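Local structure of accelerated cell death 11 (Arabidopsis thaliana, 4NT1) at residues K13-F18 with K177-S182; F55-M60 with P142-A147; S74-S77 with V81-D84. The protein selectively transfers ceramide-1-phosphate and phytoceramide-1-phosphate between membranes, with an all-helical glycolipid transfer protein fold. One frame throughout, in Å; residues are numbered along the deposited sequence.

Contact 1 of 3, residues K13-F18 with K177-S182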
ATOM      1  N   LYS A  13       9.878  -5.474   9.820  1.00 19.24           N
ATOM      2  CA  LYS A  13       8.706  -6.352   9.789  1.00 19.26           C
ATOM      3  C   LYS A  13       8.004  -6.206   8.440  1.00 19.89           C
ATOM      4  O   LYS A  13       7.548  -7.188   7.848  1.00 19.06           O
ATOM      5  CB  LYS A  13       7.741  -6.008  10.924  1.00 24.29           C
ATOM      6  CG  LYS A  13       8.317  -6.303  12.311  1.00 27.61           C
ATOM      7  CD  LYS A  13       7.365  -5.845  13.399  1.00 45.55           C
ATOM      8  CE  LYS A  13       6.009  -6.508  13.253  1.00 42.82           C
ATOM      9  NZ  LYS A  13       4.999  -5.957  14.201  1.00 49.23           N
ATOM     10  N   ILE A  14       7.920  -4.971   7.960  1.00 18.77           N
ATOM     11  CA  ILE A  14       7.360  -4.719   6.638  1.00 18.51           C
ATOM     12  C   ILE A  14       8.171  -5.392   5.528  1.00 20.08           C
ATOM     13  O   ILE A  14       7.611  -6.072   4.669  1.00 17.95           O
ATOM     14  CB  ILE A  14       7.251  -3.219   6.359  1.00 18.14           C
ATOM     15  CG1 ILE A  14       6.103  -2.627   7.180  1.00 17.62           C
ATOM     16  CG2 ILE A  14       7.035  -2.979   4.873  1.00 19.58           C
ATOM     17  CD1 ILE A  14       6.112  -1.084   7.219  1.00 22.51           C
ATOM     18  N   SER A  15       9.489  -5.215   5.531  1.00 20.01           N
ATOM     19  CA  SER A  15      10.285  -5.798   4.448  1.00 20.39           C
ATOM     20  C   SER A  15      10.240  -7.332   4.475  1.00 23.35           C
ATOM     21  O   SER A  15      10.206  -7.978   3.423  1.00 20.54           O
ATOM     22  CB  SER A  15      11.732  -5.276   4.460  1.00 19.38           C
ATOM     23  OG  SER A  15      12.442  -5.749   5.589  1.00 21.55           O
ATOM     24  N   ALA A  16      10.218  -7.914   5.671  1.00 20.57           N
ATOM     25  CA  ALA A  16      10.173  -9.370   5.795  1.00 21.35           C
ATOM     26  C   ALA A  16       8.853  -9.923   5.264  1.00 20.28           C
ATOM     27  O   ALA A  16       8.835 -10.927   4.552  1.00 18.84           O
ATOM     28  CB  ALA A  16      10.367  -9.794   7.252  1.00 23.19           C
ATOM     29  N   ALA A  17       7.750  -9.264   5.619  1.00 19.66           N
ATOM     30  CA  ALA A  17       6.432  -9.741   5.219  1.00 18.99           C
ATOM     31  C   ALA A  17       6.274  -9.667   3.706  1.00 18.08           C
ATOM     32  O   ALA A  17       5.739 -10.585   3.076  1.00 19.11           O
ATOM     33  CB  ALA A  17       5.333  -8.936   5.922  1.00 19.27           C
ATOM     34  N   PHE A  18       6.745  -8.576   3.112  1.00 18.40           N
ATOM     35  CA  PHE A  18       6.580  -8.415   1.674  1.00 19.53           C
ATOM     36  C   PHE A  18       7.540  -9.259   0.843  1.00 20.23           C
ATOM     37  O   PHE A  18       7.194  -9.698  -0.251  1.00 18.84           O
ATOM     38  CB  PHE A  18       6.551  -6.932   1.303  1.00 16.32           C
ATOM     39  CG  PHE A  18       5.230  -6.300   1.633  1.00 19.29           C
ATOM     40  CD1 PHE A  18       4.200  -6.288   0.696  1.00 17.20           C
ATOM     41  CD2 PHE A  18       4.987  -5.794   2.901  1.00 19.89           C
ATOM     42  CE1 PHE A  18       2.949  -5.754   1.018  1.00 19.29           C
ATOM     43  CE2 PHE A  18       3.748  -5.253   3.228  1.00 20.88           C
ATOM     44  CZ  PHE A  18       2.729  -5.230   2.285  1.00 18.34           C
ATOM     45  N   LYS A 177      17.403   2.904   4.187  1.00 22.92           N
ATOM     46  CA  LYS A 177      17.516   2.767   2.736  1.00 29.22           C
ATOM     47  C   LYS A 177      17.432   1.299   2.326  1.00 26.47           C
ATOM     48  O   LYS A 177      16.757   0.946   1.360  1.00 27.74           O
ATOM     49  CB  LYS A 177      18.823   3.376   2.224  1.00 28.58           C
ATOM     50  CG  LYS A 177      18.933   3.431   0.707  1.00 27.93           C
ATOM     51  CD  LYS A 177      20.281   4.039   0.300  1.00 29.54           C
ATOM     52  CE  LYS A 177      20.375   4.268  -1.197  1.00 32.27           C
ATOM     53  NZ  LYS A 177      21.716   4.826  -1.557  1.00 32.54           N
ATOM     54  N   ILE A 178      18.116   0.436   3.063  1.00 23.43           N
ATOM     55  CA  ILE A 178      18.111  -0.983   2.713  1.00 23.26           C
ATOM     56  C   ILE A 178      16.713  -1.594   2.784  1.00 25.86           C
ATOM     57  O   ILE A 178      16.279  -2.315   1.874  1.00 24.05           O
ATOM     58  CB  ILE A 178      19.094  -1.770   3.590  1.00 29.98           C
ATOM     59  CG1 ILE A 178      20.518  -1.536   3.074  1.00 28.85           C
ATOM     60  CG2 ILE A 178      18.748  -3.250   3.598  1.00 29.67           C
ATOM     61  CD1 ILE A 178      21.594  -1.792   4.100  1.00 34.17           C
ATOM     62  N   HIS A 179      15.997  -1.307   3.859  1.00 22.84           N
ATOM     63  CA  HIS A 179      14.684  -1.921   4.036  1.00 20.71           C
ATOM     64  C   HIS A 179      13.596  -1.266   3.200  1.00 24.08           C
ATOM     65  O   HIS A 179      12.652  -1.937   2.783  1.00 19.68           O
ATOM     66  CB  HIS A 179      14.310  -1.980   5.505  1.00 21.48           C
ATOM     67  CG  HIS A 179      15.125  -2.971   6.274  1.00 27.24           C
ATOM     68  ND1 HIS A 179      14.792  -4.306   6.346  1.00 27.89           N
ATOM     69  CD2 HIS A 179      16.284  -2.833   6.962  1.00 27.12           C
ATOM     70  CE1 HIS A 179      15.697  -4.943   7.070  1.00 33.37           C
ATOM     71  NE2 HIS A 179      16.613  -4.072   7.454  1.00 28.94           N
ATOM     72  N   MET A 180      13.733   0.032   2.940  1.00 20.10           N
ATOM     73  CA  MET A 180      12.823   0.696   2.009  1.00 20.88           C
ATOM     74  C   MET A 180      12.999   0.110   0.609  1.00 24.06           C
ATOM     75  O   MET A 180      12.026  -0.240  -0.066  1.00 22.77           O
ATOM     76  CB  MET A 180      13.051   2.215   1.986  1.00 20.63           C
ATOM     77  CG  MET A 180      12.470   2.945   3.193  1.00 21.70           C
ATOM     78  SD  MET A 180      12.601   4.732   2.997  1.00 24.85           S
ATOM     79  CE  MET A 180      11.855   5.307   4.515  1.00 27.22           C
ATOM     80  N   GLN A 181      14.248  -0.009   0.173  1.00 20.82           N
ATOM     81  CA  GLN A 181      14.516  -0.586  -1.135  1.00 20.89           C
ATOM     82  C   GLN A 181      14.016  -2.031  -1.208  1.00 20.36           C
ATOM     83  O   GLN A 181      13.581  -2.498  -2.255  1.00 22.47           O
ATOM     84  CB  GLN A 181      16.011  -0.539  -1.449  1.00 25.70           C
ATOM     85  CG  GLN A 181      16.327  -1.061  -2.842  1.00 26.65           C
ATOM     86  CD  GLN A 181      15.754  -0.176  -3.920  1.00 27.28           C
ATOM     87  OE1 GLN A 181      14.891  -0.594  -4.697  1.00 30.27           O
ATOM     88  NE2 GLN A 181      16.231   1.062  -3.978  1.00 25.76           N
ATOM     89  N   SER A 182      14.096  -2.746  -0.096  1.00 18.31           N
ATOM     90  CA  SER A 182      13.601  -4.114  -0.071  1.00 19.24           C
ATOM     91  C   SER A 182      12.097  -4.117  -0.313  1.00 21.61           C
ATOM     92  O   SER A 182      11.600  -4.875  -1.150  1.00 18.66           O
ATOM     93  CB  SER A 182      13.891  -4.787   1.265  1.00 23.25           C
ATOM     94  OG  SER A 182      13.471  -6.145   1.223  1.00 22.18           O
TER
HETATM   95  O   HOH W   1      10.768  -6.721   1.098  1.00 21.28           O
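The side chain of S15 lies at the edge of the H179 imidazole, and its hydroxyl makes the direct polar link between the two helices. S15 OG sits 2.9 Å from H179 ND1, near the plane of the ring, in a hydrogen bond in which either atom could be the donor. The hydroxyl lies close to the outward bisector of the ring corner at ND1, as expected whichever atom donates. On the serine side, a chi1 of 68° swings OG in between its own backbone N and carbonyl carbon. There it also reaches back to the carbonyl oxygen of R12 in the preceding turn, and the second bond limits rotation of the hydroxyl.

One turn further along the partner helix, S182 meets the same serine from another direction. Its CB comes within 3.9 Å of S15 CB, while its OG lies 3.8 Å from that same carbon, a contact of van der Waals kind. Such small residues suit a close approach of two helices, and the CA atoms of S15 and S182 are 5.9 Å apart. In this all-helical GLTP fold the pair joins the N-terminal helix 10-25 to the long C-terminal helix 173-199, so that the first and last helices of the chain lie against each other. A water adds a second polar bridge: it donates to S15 O at 2.7 Å and is hydrogen-bonded to S182 OG at 2.8 Å. S15 is thus gripped through its hydroxyl and its carbonyl at once. Deeper in, the ring of F18 turns away from 177-182 to meet Y183 edge-to-face and to rest on L109 of helix 98-121.

Contact 2 of 3, residues F55-M60 with P142-A147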
ATOM      1  N   PHE A  55      -2.353  12.976   5.115  1.00 25.82           N
ATOM      2  CA  PHE A  55      -2.758  11.621   4.752  1.00 27.90           C
ATOM      3  C   PHE A  55      -3.877  11.052   5.618  1.00 29.13           C
ATOM      4  O   PHE A  55      -4.041   9.837   5.710  1.00 28.51           O
ATOM      5  CB  PHE A  55      -1.532  10.695   4.713  1.00 24.20           C
ATOM      6  CG  PHE A  55      -0.572  11.058   3.621  1.00 24.31           C
ATOM      7  CD1 PHE A  55       0.409  12.012   3.837  1.00 26.44           C
ATOM      8  CD2 PHE A  55      -0.693  10.493   2.363  1.00 23.69           C
ATOM      9  CE1 PHE A  55       1.275  12.382   2.823  1.00 24.68           C
ATOM     10  CE2 PHE A  55       0.169  10.846   1.342  1.00 25.45           C
ATOM     11  CZ  PHE A  55       1.161  11.801   1.572  1.00 22.54           C
ATOM     12  N   LYS A  56      -4.673  11.936   6.212  1.00 30.96           N
ATOM     13  CA  LYS A  56      -5.859  11.510   6.955  1.00 28.99           C
ATOM     14  C   LYS A  56      -6.807  10.663   6.102  1.00 26.23           C
ATOM     15  O   LYS A  56      -7.488   9.778   6.625  1.00 28.13           O
ATOM     16  CB  LYS A  56      -6.585  12.726   7.526  1.00 29.02           C
ATOM     17  CG  LYS A  56      -7.835  12.411   8.326  1.00 35.98           C
ATOM     18  CD  LYS A  56      -8.355  13.687   8.989  1.00 50.09           C
ATOM     19  CE  LYS A  56      -9.841  13.585   9.324  1.00 58.31           C
ATOM     20  NZ  LYS A  56     -10.355  14.835   9.959  1.00 56.81           N
ATOM     21  N   PHE A  57      -6.845  10.928   4.796  1.00 25.68           N
ATOM     22  CA  PHE A  57      -7.722  10.192   3.882  1.00 26.68           C
ATOM     23  C   PHE A  57      -7.446   8.693   3.936  1.00 26.26           C
ATOM     24  O   PHE A  57      -8.332   7.870   3.703  1.00 24.42           O
ATOM     25  CB  PHE A  57      -7.573  10.691   2.429  1.00 26.02           C
ATOM     26  CG  PHE A  57      -6.267  10.297   1.769  1.00 24.25           C
ATOM     27  CD1 PHE A  57      -6.132   9.060   1.148  1.00 26.05           C
ATOM     28  CD2 PHE A  57      -5.187  11.166   1.755  1.00 21.15           C
ATOM     29  CE1 PHE A  57      -4.932   8.695   0.549  1.00 24.04           C
ATOM     30  CE2 PHE A  57      -3.986  10.809   1.156  1.00 25.42           C
ATOM     31  CZ  PHE A  57      -3.863   9.569   0.549  1.00 27.59           C
ATOM     32  N   ALA A  58      -6.200   8.348   4.227  1.00 22.82           N
ATOM     33  CA  ALA A  58      -5.778   6.957   4.193  1.00 22.55           C
ATOM     34  C   ALA A  58      -6.415   6.147   5.315  1.00 25.39           C
ATOM     35  O   ALA A  58      -6.460   4.919   5.255  1.00 24.57           O
ATOM     36  CB  ALA A  58      -4.267   6.887   4.281  1.00 21.78           C
ATOM     37  N   GLU A  59      -6.897   6.822   6.353  1.00 24.24           N
ATOM     38  CA  GLU A  59      -7.583   6.099   7.425  1.00 24.99           C
ATOM     39  C   GLU A  59      -8.809   5.338   6.893  1.00 25.30           C
ATOM     40  O   GLU A  59      -8.983   4.158   7.182  1.00 25.50           O
ATOM     41  CB  GLU A  59      -7.947   7.037   8.579  1.00 25.98           C
ATOM     42  CG  GLU A  59      -6.727   7.555   9.328  1.00 32.73           C
ATOM     43  CD  GLU A  59      -5.794   6.431   9.777  1.00 37.38           C
ATOM     44  OE1 GLU A  59      -6.292   5.465  10.391  1.00 31.82           O
ATOM     45  OE2 GLU A  59      -4.569   6.505   9.504  1.00 34.68           O
ATOM     46  N   MET A  60      -9.644   5.996   6.096  1.00 25.75           N
ATOM     47  CA  MET A  60     -10.761   5.291   5.456  1.00 27.57           C
ATOM     48  C   MET A  60     -10.375   4.607   4.134  1.00 26.06           C
ATOM     49  O   MET A  60     -10.852   3.512   3.825  1.00 28.04           O
ATOM     50  CB  MET A  60     -11.938   6.241   5.228  1.00 32.70           C
ATOM     51  CG  MET A  60     -12.621   6.703   6.511  1.00 35.16           C
ATOM     52  SD  MET A  60     -13.135   5.333   7.579  1.00 52.14           S
ATOM     53  CE  MET A  60     -14.061   4.318   6.432  1.00 39.36           C
ATOM     54  N   PRO A 142      -5.556  10.895  -8.766  1.00 27.23           N
ATOM     55  CA  PRO A 142      -6.496  10.580  -9.854  1.00 29.59           C
ATOM     56  C   PRO A 142      -7.828  10.001  -9.374  1.00 29.34           C
ATOM     57  O   PRO A 142      -8.773   9.922 -10.159  1.00 34.39           O
ATOM     58  CB  PRO A 142      -5.745   9.523 -10.676  1.00 27.11           C
ATOM     59  CG  PRO A 142      -4.303   9.741 -10.344  1.00 33.83           C
ATOM     60  CD  PRO A 142      -4.304  10.131  -8.897  1.00 26.03           C
ATOM     61  N   HIS A 143      -7.903   9.608  -8.109  1.00 27.30           N
ATOM     62  CA  HIS A 143      -9.079   8.905  -7.599  1.00 27.46           C
ATOM     63  C   HIS A 143      -9.792   9.753  -6.563  1.00 30.41           C
ATOM     64  O   HIS A 143     -10.793   9.331  -5.975  1.00 31.00           O
ATOM     65  CB  HIS A 143      -8.672   7.552  -6.994  1.00 28.32           C
ATOM     66  CG  HIS A 143      -7.875   6.689  -7.925  1.00 26.13           C
ATOM     67  ND1 HIS A 143      -8.439   6.031  -8.994  1.00 27.70           N
ATOM     68  CD2 HIS A 143      -6.557   6.378  -7.947  1.00 32.48           C
ATOM     69  CE1 HIS A 143      -7.505   5.359  -9.642  1.00 32.17           C
ATOM     70  NE2 HIS A 143      -6.353   5.548  -9.024  1.00 37.08           N
ATOM     71  N   HIS A 144      -9.272  10.960  -6.355  1.00 24.83           N
ATOM     72  CA  HIS A 144      -9.787  11.877  -5.345  1.00 21.80           C
ATOM     73  C   HIS A 144     -10.426  13.107  -5.966  1.00 27.19           C
ATOM     74  O   HIS A 144      -9.899  13.664  -6.917  1.00 28.12           O
ATOM     75  CB  HIS A 144      -8.653  12.341  -4.437  1.00 28.42           C
ATOM     76  CG  HIS A 144      -8.309  11.375  -3.349  1.00 28.02           C
ATOM     77  ND1 HIS A 144      -7.149  11.469  -2.611  1.00 27.76           N
ATOM     78  CD2 HIS A 144      -8.982  10.308  -2.858  1.00 29.88           C
ATOM     79  CE1 HIS A 144      -7.118  10.498  -1.716  1.00 27.70           C
ATOM     80  NE2 HIS A 144      -8.219   9.779  -1.845  1.00 25.82           N
ATOM     81  N   GLY A 145     -11.556  13.533  -5.411  1.00 31.93           N
ATOM     82  CA  GLY A 145     -12.204  14.759  -5.841  1.00 36.98           C
ATOM     83  C   GLY A 145     -11.355  15.967  -5.491  1.00 31.70           C
ATOM     84  O   GLY A 145     -10.505  15.900  -4.605  1.00 30.02           O
ATOM     85  N   TRP A 146     -11.586  17.078  -6.188  1.00 32.21           N
ATOM     86  CA  TRP A 146     -10.784  18.280  -5.984  1.00 30.64           C
ATOM     87  C   TRP A 146     -10.676  18.729  -4.532  1.00 29.16           C
ATOM     88  O   TRP A 146      -9.596  19.092  -4.077  1.00 31.03           O
ATOM     89  CB  TRP A 146     -11.274  19.450  -6.847  1.00 29.84           C
ATOM     90  CG  TRP A 146     -10.530  20.695  -6.488  1.00 29.61           C
ATOM     91  CD1 TRP A 146      -9.258  21.021  -6.858  1.00 29.97           C
ATOM     92  CD2 TRP A 146     -10.991  21.757  -5.650  1.00 28.99           C
ATOM     93  NE1 TRP A 146      -8.902  22.230  -6.312  1.00 28.60           N
ATOM     94  CE2 TRP A 146      -9.950  22.705  -5.566  1.00 27.73           C
ATOM     95  CE3 TRP A 146     -12.189  22.009  -4.970  1.00 28.86           C
ATOM     96  CZ2 TRP A 146     -10.069  23.883  -4.831  1.00 27.69           C
ATOM     97  CZ3 TRP A 146     -12.303  23.177  -4.237  1.00 31.88           C
ATOM     98  CH2 TRP A 146     -11.248  24.098  -4.172  1.00 32.22           C
ATOM     99  N   ALA A 147     -11.784  18.711  -3.798  1.00 35.05           N
ATOM    100  CA  ALA A 147     -11.764  19.168  -2.410  1.00 28.13           C
ATOM    101  C   ALA A 147     -10.839  18.320  -1.531  1.00 31.00           C
ATOM    102  O   ALA A 147     -10.214  18.833  -0.602  1.00 28.54           O
ATOM    103  CB  ALA A 147     -13.175  19.206  -1.832  1.00 36.25           C
TER
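In the lipid-binding site, H144 is one of the residues that bind the N-acylsphingoid base 1-phosphate, and its imidazole is set edge-on against the phenyl ring of F57. The two rings form a T-shaped (edge-to-face) pair, with centroids 4.7 Å apart and planes at 79°. The leading atom is H144 CE1, which stands over one face of the phenyl, offset toward the rim, 3.4 Å from F57 CD1. H144 NE2 follows at 3.7 Å from the same CD1. Because CE1 lies between two nitrogens, its C-H is probably polarised enough to make a good CH-pi partner.

The backbones stay well apart, with 9.6 Å between the CA atoms of F57 and H144, and the side chains bridge the gap. With CG anti to its carbonyl carbon (chi1 -82°), H144 extends its ring toward F57. F57 is carried by helix 57-63, while H144 belongs to the turn that leads through the N-cap G145 into helix 146-155. Helix 57-63 also supplies D61, another residue that binds the lipid, and D61 OD2 is hydrogen-bonded to H144 NE2. Y136 OH takes the other nitrogen, ND1. With both nitrogens engaged and CE1 resting on the phenyl, the imidazole has little freedom to flip. A58 CB lies 4.1 Å above the plane of the opposite phenyl face, toward the rim. F140 also meets F57 edge-to-face.

Contact 3 of 3, residues S74-S77 with V81-D84. With NA (sodium ion), chain E.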
ATOM      1  N   SER A  74     -10.783 -14.695   7.581  1.00 21.39           N
ATOM      2  CA  SER A  74     -10.993 -15.959   8.296  1.00 24.54           C
ATOM      3  C   SER A  74     -11.805 -16.962   7.475  1.00 29.14           C
ATOM      4  O   SER A  74     -11.793 -18.158   7.756  1.00 26.58           O
ATOM      5  CB  SER A  74     -11.651 -15.721   9.656  1.00 23.09           C
ATOM      6  OG  SER A  74     -12.888 -15.046   9.499  1.00 25.83           O
ATOM      7  N   SER A  75     -12.485 -16.475   6.445  1.00 20.66           N
ATOM      8  CA  SER A  75     -13.347 -17.320   5.622  1.00 21.83           C
ATOM      9  C   SER A  75     -12.917 -17.392   4.158  1.00 26.25           C
ATOM     10  O   SER A  75     -13.646 -17.928   3.319  1.00 25.41           O
ATOM     11  CB  SER A  75     -14.790 -16.808   5.686  1.00 25.53           C
ATOM     12  OG  SER A  75     -14.881 -15.503   5.128  1.00 28.00           O
ATOM     13  N   ILE A  76     -11.741 -16.855   3.836  1.00 20.46           N
ATOM     14  CA  ILE A  76     -11.312 -16.834   2.439  1.00 23.42           C
ATOM     15  C   ILE A  76      -9.932 -17.451   2.311  1.00 24.91           C
ATOM     16  O   ILE A  76      -9.061 -17.133   3.095  1.00 21.98           O
ATOM     17  CB  ILE A  76     -11.200 -15.397   1.930  1.00 25.89           C
ATOM     18  CG1 ILE A  76     -12.351 -14.540   2.470  1.00 30.50           C
ATOM     19  CG2 ILE A  76     -11.143 -15.380   0.406  1.00 27.50           C
ATOM     20  CD1 ILE A  76     -12.165 -13.044   2.215  1.00 31.35           C
ATOM     21  N   SER A  77      -9.716 -18.309   1.321  1.00 25.12           N
ATOM     22  CA  SER A  77      -8.408 -18.952   1.185  1.00 21.78           C
ATOM     23  C   SER A  77      -7.397 -18.076   0.465  1.00 22.43           C
ATOM     24  O   SER A  77      -6.421 -17.615   1.074  1.00 21.56           O
ATOM     25  CB  SER A  77      -8.523 -20.301   0.473  1.00 26.80           C
ATOM     26  OG  SER A  77      -9.097 -20.150  -0.809  1.00 25.49           O
ATOM     27  N   VAL A  81      -9.393 -17.078  -5.442  1.00 23.01           N
ATOM     28  CA  VAL A  81     -10.689 -17.613  -5.042  1.00 22.21           C
ATOM     29  C   VAL A  81     -11.625 -16.493  -4.611  1.00 21.32           C
ATOM     30  O   VAL A  81     -12.795 -16.470  -4.998  1.00 20.75           O
ATOM     31  CB  VAL A  81     -10.535 -18.686  -3.935  1.00 22.96           C
ATOM     32  CG1 VAL A  81     -11.867 -18.990  -3.259  1.00 25.90           C
ATOM     33  CG2 VAL A  81      -9.923 -19.952  -4.529  1.00 25.08           C
ATOM     34  N   MET A  82     -11.089 -15.550  -3.838  1.00 21.65           N
ATOM     35  CA  MET A  82     -11.846 -14.403  -3.355  1.00 18.18           C
ATOM     36  C   MET A  82     -12.450 -13.624  -4.524  1.00 20.50           C
ATOM     37  O   MET A  82     -13.646 -13.318  -4.533  1.00 19.05           O
ATOM     38  CB  MET A  82     -10.918 -13.495  -2.546  1.00 23.58           C
ATOM     39  CG  MET A  82     -11.596 -12.401  -1.756  1.00 24.31           C
ATOM     40  SD  MET A  82     -10.378 -11.339  -0.942  1.00 22.30           S
ATOM     41  CE  MET A  82      -9.841 -10.340  -2.336  1.00 20.44           C
ATOM     42  N   MET A  83     -11.625 -13.313  -5.516  1.00 18.36           N
ATOM     43  CA  MET A  83     -12.095 -12.550  -6.670  1.00 20.15           C
ATOM     44  C   MET A  83     -13.044 -13.347  -7.545  1.00 22.17           C
ATOM     45  O   MET A  83     -14.025 -12.799  -8.052  1.00 19.63           O
ATOM     46  CB  MET A  83     -10.922 -12.013  -7.493  1.00 18.29           C
ATOM     47  CG  MET A  83     -10.198 -10.903  -6.777  1.00 22.46           C
ATOM     48  SD  MET A  83      -8.776 -10.320  -7.692  1.00 23.02           S
ATOM     49  CE  MET A  83      -9.576  -9.401  -9.013  1.00 22.46           C
ATOM     50  N   ASP A  84     -12.758 -14.630  -7.735  1.00 20.39           N
ATOM     51  CA  ASP A  84     -13.637 -15.467  -8.551  1.00 20.55           C
ATOM     52  C   ASP A  84     -15.059 -15.484  -7.967  1.00 20.68           C
ATOM     53  O   ASP A  84     -16.040 -15.454  -8.710  1.00 23.97           O
ATOM     54  CB  ASP A  84     -13.093 -16.897  -8.669  1.00 21.55           C
ATOM     55  CG  ASP A  84     -11.935 -17.020  -9.668  1.00 25.15           C
ATOM     56  OD1 ASP A  84     -11.724 -16.100 -10.482  1.00 27.99           O
ATOM     57  OD2 ASP A  84     -11.254 -18.063  -9.641  1.00 28.97           O
TER
HETATM   58 NA    NA E 301      -7.854 -17.431   5.593  1.00 54.15          NA
HETATM   59  O   HOH W   2      -6.122 -17.141   4.076  1.00 25.71           O
HETATM   60  O   HOH W   3      -7.521 -19.958   4.542  1.00 47.21           O
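In I76 a chi1 of -40° sets CG1 beside the backbone N and leaves CG2 anti to it, directed at M82; a chi1 of -169° in M82 sets CG alongside. I76 CG2 packs 3.5 Å from M82 CB and 3.7 Å from M82 CG. Beyond them I76 CD1 comes within 4.0 Å of M82 SD, where the methionine chain bends at chi3 (77°) and carries its methyl away. Helix 34-51 adds V34 to both residues, and H98 of helix 98-121 touches them too. Nearer the surface, S77 OG lies 3.7 Å from V81 CB, a contact between a hydroxyl and a branched apolar side chain.

The loop before helix 79-88 folds back against that helix, and its main chain looks the other way, to a bound sodium ion. I76 O binds the sodium at 2.8 Å, two waters are further ligands, and S73 O and T35 OG1 complete the set. The nearer water, 2.3 Å from the sodium, also donates to S77 O. One residue therefore serves two chemistries: the carbonyl of I76 faces a hydrated cation, and its side chain faces the carbon and sulfur of M82 and the side chain of V34, with H98 alongside.

In the fold
The three contacts are spread widely over the fold, with centres 26 to 28 Å apart and no atoms touching between them. Contact 1, between helices 10-25 and 173-199, spans nearly the whole chain, so that both other contacts fall within the sequence it brackets. Contact 2 in turn encloses contact 3, whose two segments are separated by three residues. Contacts 1 and 2 lie on opposite sides of the chain's centre. Helix 98-121 is touched by residues of all three contacts; it also carries the lipid-binding R100 and R104. Packing of the first and last helices, the lipid-binding site and the sodium-bound loop are thus separate regions that share one helix as a neighbour.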